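Side-chain contacts in oxetanocin-like protein (Pyrococcus furiosus, PDB 1XX7), which probably hydrolyses 2'-deoxyribonucleoside 5'-phosphates to the deoxyribonucleoside and phosphate, as a metal-dependent homodimeric 5'-deoxynucleotidase of the HD-domain family: residues H75-G78 against E79-I82; I63-E66 against K67-I71; R21-M25 against G26-K30. All coordinates share one frame; numbering follows the deposited sequence.

Contact 1: H75-G78 against E79-I82. With NI (nickel (II) ion), chain G.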
loop_
_atom_site.group_PDB
_atom_site.type_symbol
_atom_site.label_atom_id
_atom_site.label_comp_id
_atom_site.label_asym_id
_atom_site.label_seq_id
_atom_site.Cartn_x
_atom_site.Cartn_y
_atom_site.Cartn_z
ATOM N N HIS A 75 -7.687 -10.440 23.835
ATOM C CA HIS A 75 -8.943 -9.699 23.889
ATOM C C HIS A 75 -9.636 -9.453 22.525
ATOM O O HIS A 75 -10.869 -9.408 22.466
ATOM C CB HIS A 75 -8.781 -8.431 24.690
ATOM C CG HIS A 75 -8.351 -7.267 23.879
ATOM N ND1 HIS A 75 -7.042 -7.066 23.514
ATOM C CD2 HIS A 75 -9.063 -6.266 23.320
ATOM C CE1 HIS A 75 -6.961 -5.986 22.760
ATOM N NE2 HIS A 75 -8.168 -5.470 22.640
ATOM N N ASP A 76 -8.859 -9.347 21.440
ATOM C CA ASP A 76 -9.409 -9.158 20.097
ATOM C C ASP A 76 -9.107 -10.352 19.192
ATOM O O ASP A 76 -9.325 -10.276 17.987
ATOM C CB ASP A 76 -8.861 -7.881 19.474
ATOM C CG ASP A 76 -9.570 -6.637 19.972
ATOM O OD1 ASP A 76 -10.591 -6.760 20.651
ATOM O OD2 ASP A 76 -9.118 -5.512 19.681
ATOM N N LEU A 77 -8.682 -11.475 19.781
ATOM C CA LEU A 77 -8.329 -12.650 19.008
ATOM C C LEU A 77 -9.531 -13.303 18.283
ATOM O O LEU A 77 -9.362 -13.918 17.221
ATOM C CB LEU A 77 -7.665 -13.657 19.924
ATOM C CG LEU A 77 -6.963 -14.864 19.320
ATOM C CD1 LEU A 77 -6.062 -14.515 18.075
ATOM C CD2 LEU A 77 -6.147 -15.503 20.447
ATOM N N GLY A 78 -10.733 -13.144 18.852
ATOM C CA GLY A 78 -11.965 -13.547 18.189
ATOM C C GLY A 78 -12.225 -12.838 16.852
ATOM O O GLY A 78 -12.997 -13.337 16.014
ATOM N N GLU A 79 -11.563 -11.694 16.655
ATOM C CA GLU A 79 -11.634 -10.960 15.399
ATOM C C GLU A 79 -10.886 -11.653 14.259
ATOM O O GLU A 79 -11.145 -11.364 13.103
ATOM C CB GLU A 79 -11.160 -9.505 15.590
ATOM C CG GLU A 79 -11.998 -8.804 16.637
ATOM C CD GLU A 79 -11.786 -7.308 16.761
ATOM O OE1 GLU A 79 -10.756 -6.746 16.301
ATOM O OE2 GLU A 79 -12.666 -6.694 17.379
ATOM N N ALA A 80 -9.985 -12.587 14.590
ATOM C CA ALA A 80 -9.378 -13.459 13.606
ATOM C C ALA A 80 -10.425 -14.201 12.804
ATOM O O ALA A 80 -10.233 -14.459 11.632
ATOM C CB ALA A 80 -8.401 -14.463 14.274
ATOM N N ILE A 81 -11.535 -14.511 13.444
ATOM C CA ILE A 81 -12.697 -15.190 12.835
ATOM C C ILE A 81 -13.808 -14.222 12.371
ATOM O O ILE A 81 -14.327 -14.330 11.266
ATOM C CB ILE A 81 -13.225 -16.232 13.881
ATOM C CG1 ILE A 81 -12.018 -17.060 14.365
ATOM C CG2 ILE A 81 -14.329 -17.086 13.319
ATOM C CD1 ILE A 81 -12.318 -18.363 14.950
ATOM N N ILE A 82 -14.125 -13.251 13.217
ATOM C CA ILE A 82 -15.280 -12.351 13.039
ATOM C C ILE A 82 -14.932 -11.078 12.242
ATOM O O ILE A 82 -15.830 -10.438 11.689
ATOM C CB ILE A 82 -15.844 -11.939 14.429
ATOM C CG1 ILE A 82 -16.384 -13.161 15.203
ATOM C CG2 ILE A 82 -16.903 -10.805 14.332
ATOM C CD1 ILE A 82 -17.360 -14.045 14.414
HETATM NI NI NI G . -8.955 -3.916 21.101
HETATM O O HOH W 1 -9.683 -4.480 17.301
#

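Contact 2: I63-E66 against K67-I71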
loop_
_atom_site.group_PDB
_atom_site.type_symbol
_atom_site.label_atom_id
_atom_site.label_comp_id
_atom_site.label_asym_id
_atom_site.label_seq_id
_atom_site.Cartn_x
_atom_site.Cartn_y
_atom_site.Cartn_z
ATOM N N ILE A 63 -2.272 -5.276 41.008
ATOM C CA ILE A 63 -2.941 -5.805 39.832
ATOM C C ILE A 63 -2.363 -7.189 39.703
ATOM O O ILE A 63 -1.180 -7.391 39.990
ATOM C CB ILE A 63 -2.619 -4.913 38.590
ATOM C CG1 ILE A 63 -3.292 -3.531 38.727
ATOM C CG2 ILE A 63 -2.999 -5.590 37.254
ATOM C CD1 ILE A 63 -4.844 -3.516 38.630
ATOM N N ASP A 64 -3.195 -8.146 39.312
ATOM C CA ASP A 64 -2.711 -9.410 38.804
ATOM C C ASP A 64 -2.201 -9.207 37.352
ATOM O O ASP A 64 -2.957 -9.281 36.391
ATOM C CB ASP A 64 -3.851 -10.419 38.867
ATOM C CG ASP A 64 -3.449 -11.799 38.437
ATOM O OD1 ASP A 64 -2.298 -12.035 38.017
ATOM O OD2 ASP A 64 -4.308 -12.681 38.523
ATOM N N VAL A 65 -0.911 -8.934 37.226
ATOM C CA VAL A 65 -0.311 -8.548 35.980
ATOM C C VAL A 65 -0.320 -9.675 34.977
ATOM O O VAL A 65 -0.601 -9.445 33.811
ATOM C CB VAL A 65 1.099 -8.005 36.187
ATOM C CG1 VAL A 65 1.762 -7.651 34.819
ATOM C CG2 VAL A 65 1.045 -6.775 37.105
ATOM N N GLU A 66 -0.048 -10.890 35.444
ATOM C CA GLU A 66 -0.138 -12.064 34.624
ATOM C C GLU A 66 -1.482 -12.149 33.950
ATOM O O GLU A 66 -1.538 -12.249 32.701
ATOM C CB GLU A 66 0.085 -13.328 35.449
ATOM C CG GLU A 66 0.023 -14.571 34.644
ATOM C CD GLU A 66 0.429 -15.802 35.382
ATOM O OE1 GLU A 66 1.149 -15.707 36.394
ATOM O OE2 GLU A 66 0.039 -16.879 34.929
ATOM N N LYS A 67 -2.570 -12.111 34.761
ATOM C CA LYS A 67 -3.913 -12.098 34.184
ATOM C C LYS A 67 -4.193 -10.929 33.217
ATOM O O LYS A 67 -4.805 -11.129 32.179
ATOM C CB LYS A 67 -4.955 -12.106 35.267
ATOM C CG LYS A 67 -6.413 -12.024 34.744
ATOM C CD LYS A 67 -7.379 -11.938 35.891
ATOM C CE LYS A 67 -7.706 -13.303 36.436
ATOM N NZ LYS A 67 -8.366 -13.170 37.773
ATOM N N ALA A 68 -3.757 -9.734 33.557
ATOM C CA ALA A 68 -3.996 -8.578 32.727
ATOM C C ALA A 68 -3.288 -8.663 31.345
ATOM O O ALA A 68 -3.864 -8.270 30.332
ATOM C CB ALA A 68 -3.632 -7.321 33.468
ATOM N N LEU A 69 -2.073 -9.216 31.312
ATOM C CA LEU A 69 -1.359 -9.436 30.062
ATOM C C LEU A 69 -1.986 -10.549 29.257
ATOM O O LEU A 69 -2.122 -10.410 28.017
ATOM C CB LEU A 69 0.138 -9.698 30.288
ATOM C CG LEU A 69 0.886 -8.617 31.065
ATOM C CD1 LEU A 69 2.362 -9.058 31.345
ATOM C CD2 LEU A 69 0.825 -7.295 30.350
ATOM N N LYS A 70 -2.435 -11.630 29.895
ATOM C CA LYS A 70 -3.129 -12.665 29.108
ATOM C C LYS A 70 -4.391 -12.084 28.444
ATOM O O LYS A 70 -4.686 -12.372 27.293
ATOM C CB LYS A 70 -3.538 -13.861 29.942
ATOM C CG LYS A 70 -2.450 -14.751 30.462
ATOM C CD LYS A 70 -3.068 -15.868 31.285
ATOM C CE LYS A 70 -2.037 -16.784 31.881
ATOM N NZ LYS A 70 -2.641 -18.095 32.363
ATOM N N ILE A 71 -5.123 -11.258 29.183
ATOM C CA ILE A 71 -6.371 -10.674 28.671
ATOM C C ILE A 71 -6.098 -9.756 27.480
ATOM O O ILE A 71 -6.808 -9.805 26.502
ATOM C CB ILE A 71 -7.125 -9.873 29.763
ATOM C CG1 ILE A 71 -7.661 -10.807 30.866
ATOM C CG2 ILE A 71 -8.255 -9.017 29.139
ATOM C CD1 ILE A 71 -8.108 -10.065 32.145
#

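Contact 3: R21-M25 against G26-K30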
loop_
_atom_site.group_PDB
_atom_site.type_symbol
_atom_site.label_atom_id
_atom_site.label_comp_id
_atom_site.label_asym_id
_atom_site.label_seq_id
_atom_site.Cartn_x
_atom_site.Cartn_y
_atom_site.Cartn_z
ATOM N N ARG A 21 -3.082 -9.384 9.403
ATOM C CA ARG A 21 -3.595 -8.971 8.100
ATOM C C ARG A 21 -4.957 -8.286 8.178
ATOM O O ARG A 21 -5.249 -7.476 7.330
ATOM C CB ARG A 21 -3.669 -10.174 7.187
ATOM C CG ARG A 21 -2.325 -10.784 7.075
ATOM C CD ARG A 21 -2.253 -11.779 6.009
ATOM N NE ARG A 21 -3.133 -12.905 6.221
ATOM C CZ ARG A 21 -2.862 -13.968 6.967
ATOM N NH1 ARG A 21 -1.757 -14.058 7.684
ATOM N NH2 ARG A 21 -3.749 -14.946 7.037
ATOM N N ILE A 22 -5.749 -8.613 9.199
ATOM C CA ILE A 22 -7.077 -8.030 9.381
ATOM C C ILE A 22 -6.959 -6.547 9.805
ATOM O O ILE A 22 -6.265 -6.224 10.770
ATOM C CB ILE A 22 -7.932 -8.919 10.371
ATOM C CG1 ILE A 22 -8.295 -10.232 9.672
ATOM C CG2 ILE A 22 -9.219 -8.219 10.798
ATOM C CD1 ILE A 22 -8.717 -11.388 10.619
ATOM N N PRO A 23 -7.531 -5.625 9.001
ATOM C CA PRO A 23 -7.432 -4.211 9.367
ATOM C C PRO A 23 -8.392 -3.776 10.505
ATOM O O PRO A 23 -9.464 -4.357 10.766
ATOM C CB PRO A 23 -7.722 -3.455 8.043
ATOM C CG PRO A 23 -8.423 -4.397 7.208
ATOM C CD PRO A 23 -8.235 -5.807 7.708
ATOM N N ARG A 24 -7.913 -2.800 11.232
ATOM C CA ARG A 24 -8.739 -2.039 12.107
ATOM C C ARG A 24 -9.684 -1.155 11.198
ATOM O O ARG A 24 -9.237 -0.141 10.579
ATOM C CB ARG A 24 -7.809 -1.222 12.998
ATOM C CG ARG A 24 -7.028 -2.099 13.965
ATOM C CD ARG A 24 -7.817 -2.307 15.273
ATOM N NE ARG A 24 -7.825 -1.065 16.065
ATOM C CZ ARG A 24 -8.656 -0.786 17.088
ATOM N NH1 ARG A 24 -8.555 0.375 17.727
ATOM N NH2 ARG A 24 -9.594 -1.649 17.462
ATOM N N MET A 25 -10.954 -1.565 11.131
ATOM C CA MET A 25 -11.910 -1.089 10.101
ATOM C C MET A 25 -12.342 0.360 10.262
ATOM O O MET A 25 -12.524 1.057 9.273
ATOM C CB MET A 25 -13.151 -2.002 10.017
ATOM C CG MET A 25 -12.897 -3.310 9.277
ATOM S SD MET A 25 -12.571 -3.191 7.458
ATOM C CE MET A 25 -13.551 -1.848 7.026
ATOM N N GLY A 26 -12.480 0.807 11.498
ATOM C CA GLY A 26 -12.770 2.208 11.803
ATOM C C GLY A 26 -11.869 3.161 11.007
ATOM O O GLY A 26 -12.356 4.034 10.293
ATOM N N TRP A 27 -10.551 2.956 11.079
ATOM C CA TRP A 27 -9.609 3.807 10.314
ATOM C C TRP A 27 -9.894 3.698 8.799
ATOM O O TRP A 27 -9.960 4.692 8.092
ATOM C CB TRP A 27 -8.136 3.452 10.610
ATOM C CG TRP A 27 -7.800 3.266 12.089
ATOM C CD1 TRP A 27 -7.243 2.166 12.656
ATOM C CD2 TRP A 27 -8.018 4.211 13.172
ATOM N NE1 TRP A 27 -7.110 2.346 14.004
ATOM C CE2 TRP A 27 -7.549 3.597 14.353
ATOM C CE3 TRP A 27 -8.558 5.515 13.250
ATOM C CZ2 TRP A 27 -7.609 4.227 15.617
ATOM C CZ3 TRP A 27 -8.616 6.159 14.529
ATOM C CH2 TRP A 27 -8.163 5.498 15.689
ATOM N N LEU A 28 -10.074 2.473 8.338
ATOM C CA LEU A 28 -10.066 2.172 6.940
ATOM C C LEU A 28 -11.248 2.823 6.242
ATOM O O LEU A 28 -11.112 3.440 5.169
ATOM C CB LEU A 28 -10.048 0.653 6.781
ATOM C CG LEU A 28 -10.079 -0.056 5.442
ATOM C CD1 LEU A 28 -9.648 -1.519 5.563
ATOM C CD2 LEU A 28 -11.495 0.044 4.860
ATOM N N ILE A 29 -12.389 2.725 6.897
ATOM C CA ILE A 29 -13.608 3.326 6.435
ATOM C C ILE A 29 -13.577 4.877 6.470
ATOM O O ILE A 29 -14.215 5.509 5.651
ATOM C CB ILE A 29 -14.812 2.758 7.224
ATOM C CG1 ILE A 29 -14.955 1.258 6.892
ATOM C CG2 ILE A 29 -16.092 3.486 6.827
ATOM C CD1 ILE A 29 -15.867 0.507 7.740
ATOM N N LYS A 30 -12.866 5.451 7.437
ATOM C CA LYS A 30 -12.570 6.840 7.464
ATOM C C LYS A 30 -11.660 7.344 6.323
ATOM O O LYS A 30 -11.575 8.527 6.120
ATOM C CB LYS A 30 -11.929 7.228 8.790
ATOM C CG LYS A 30 -12.870 7.214 9.949
ATOM C CD LYS A 30 -13.759 8.422 9.899
ATOM C CE LYS A 30 -14.790 8.420 10.975
ATOM N NZ LYS A 30 -15.327 9.841 11.048
#

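Contact 1: H75-G78 against E79-I82
Asp76 and Glu79 lie side by side and point the same way, with one water between their carboxylates. The Glu79 chain shows how. Its CB starts 3.1 Å from Asp76 O. CG is still close to that same oxygen. CG stands beside the Glu79 backbone N (chi1 -58°), and the chain runs extended from there. This carries CD over the Asp76 side chain, about equally far from Asp76 CB and CG. The two carboxylates are stacked, their planes only 9° apart. Glu79 OE1 takes a hydrogen bond from the water at 2.7 Å, and the same water donates to Asp76 OD2. Glu79 OE2 ends 3.9 Å from Asp76 OD1, a close approach of like charges.

Asp76 OD2 also binds the nickel ion at 2.1 Å. His75 NE2 is a second ligand, at 2.3 Å. His41 and Asp132 complete the protein ligands, the H...HD...D set of the HD domain. His75 ND1 is hydrogen-bonded to Ala72 O, which fixes the turn of the ring.

The backbone makes a type I turn from Asp76 to Glu79, closed by Glu79 N to Asp76 O. Helix 79-82 follows at once. Gly78 O accepts from both Ile81 N and Ile82 N. The bond from Ile82 N is 3.0 Å long and lies in the carbonyl plane.

Glu99 and Asp84 are further acids near Glu79 OE2. Glu79 is thus a second-shell residue in an acidic corner of the metal site, joined through its OE1 and one water to the nickel ligand Asp76 OD2.

Contact 2: I63-E66 against K67-I71
Asp64 caps the first turn of helix 65-74 by reaching across to Lys67. Its CG stands anti to the Asp64 backbone N (chi1 -177°), which brings OD1 to Lys67 N. That capping bond is long, 3.3 Å, but nearly straight at 177°. The N-H meets OD1 from above the carboxylate plane. The other oxygen, OD2, lies 3.4 Å from Lys67 CB. The two side chains cross at about a right angle. With an alanine in place of Asp64, Lys67 N would probably lose its capping acceptor and the first turn would be less firmly held.

The tight part is apolar. Val65 and Leu69 lie side by side, one turn apart, with Val65 CG1 3.8 Å from Leu69 CD1. Leu69 CG also sits close to Val65 O, the oxygen that accepts from Leu69 N at 2.9 Å. Ile63 CG2 meets Ala68 CB less closely, at 4.2 Å.

The polar side is looser. Glu66 and Lys70 are both extended and run alongside each other. Their salt bridge is long, with Glu66 OE2 3.9 Å from Lys70 NZ. The stronger partner of Lys70 NZ is Glu54 of the third subunit. Lys67 bends at chi3, and its NZ stays beyond salt-bridge distance of Asp64 OD2.

Helix 38-58 packs against Ile63, Val65, Ala68 and Leu69. Lys67, Lys70 and Ile71 touch helix 111-119, while Ile63, Lys67 and Ile71 meet helix 123-145. Val65, Glu66, Leu69 and Lys70 also pack on the third subunit, so this first part of helix 65-74 is shared between the chain's own helical bundle and a subunit interface.

Contact 3: R21-M25 against G26-K30
The side chains of Arg24 and Trp27 lie side by side, but the guanidinium and indole planes are 71° apart, so the two groups do not stack. Arg24 CB comes obliquely to the ring, 3.5 Å from Trp27 CD1. Trp27 NE1 also approaches the guanidinium obliquely, 4.0 Å from Arg24 NE. Tyr143 meets the indole edge-to-face, and the ring of Phe154 lies against it at about 40°. Arg24 NE and Trp27 NE1 both bind Glu36 OE2, by a salt bridge and a hydrogen bond.

The rest of the contact is apolar. Met25 is bent at chi2 (-68°) and again at chi3, which folds its methyl back over the helix. There Met25 CE sits 3.4 Å from Ile29 CD1, a tight contact, and 3.5 Å from Leu28 CD2. Leu28 CD1 reaches the proline ring, 3.5 Å from Pro23 CG. Pro23 and Leu28 also pack on Leu28 and Pro23 of the second subunit. Ile29 N donates to Met25 O at 2.9 Å, nearly straight.

Arg24 is at the N-cap of helix 25-30. The nearest atom of its side chain lies about 4 Å from the nickel ion, and it touches His41. Glu36 probably steers this positive charge at the metal site while also holding the indole.

How the contacts relate
Along the chain contact 3 comes first, then contact 2, then contact 1. All three lie within the HD domain, built of helices and loops, with no strand. Contacts 2 and 1 adjoin in sequence: helix 65-74 ends just before the metal-binding turn, and their centres are about 19 Å apart. Contact 3 touches contact 1, their centres about 14 Å apart, with Ile22 CD1 packing 3.5 Å from Glu79 O. Contacts 2 and 3 lie on opposite sides of the chain's centre, centres about 27 Å apart. Contact 1 supplies two nickel ligands and contact 3 brings Arg24 beside the metal, so both build the presumed active site. Both also touch the second subunit. Contact 2 faces the third.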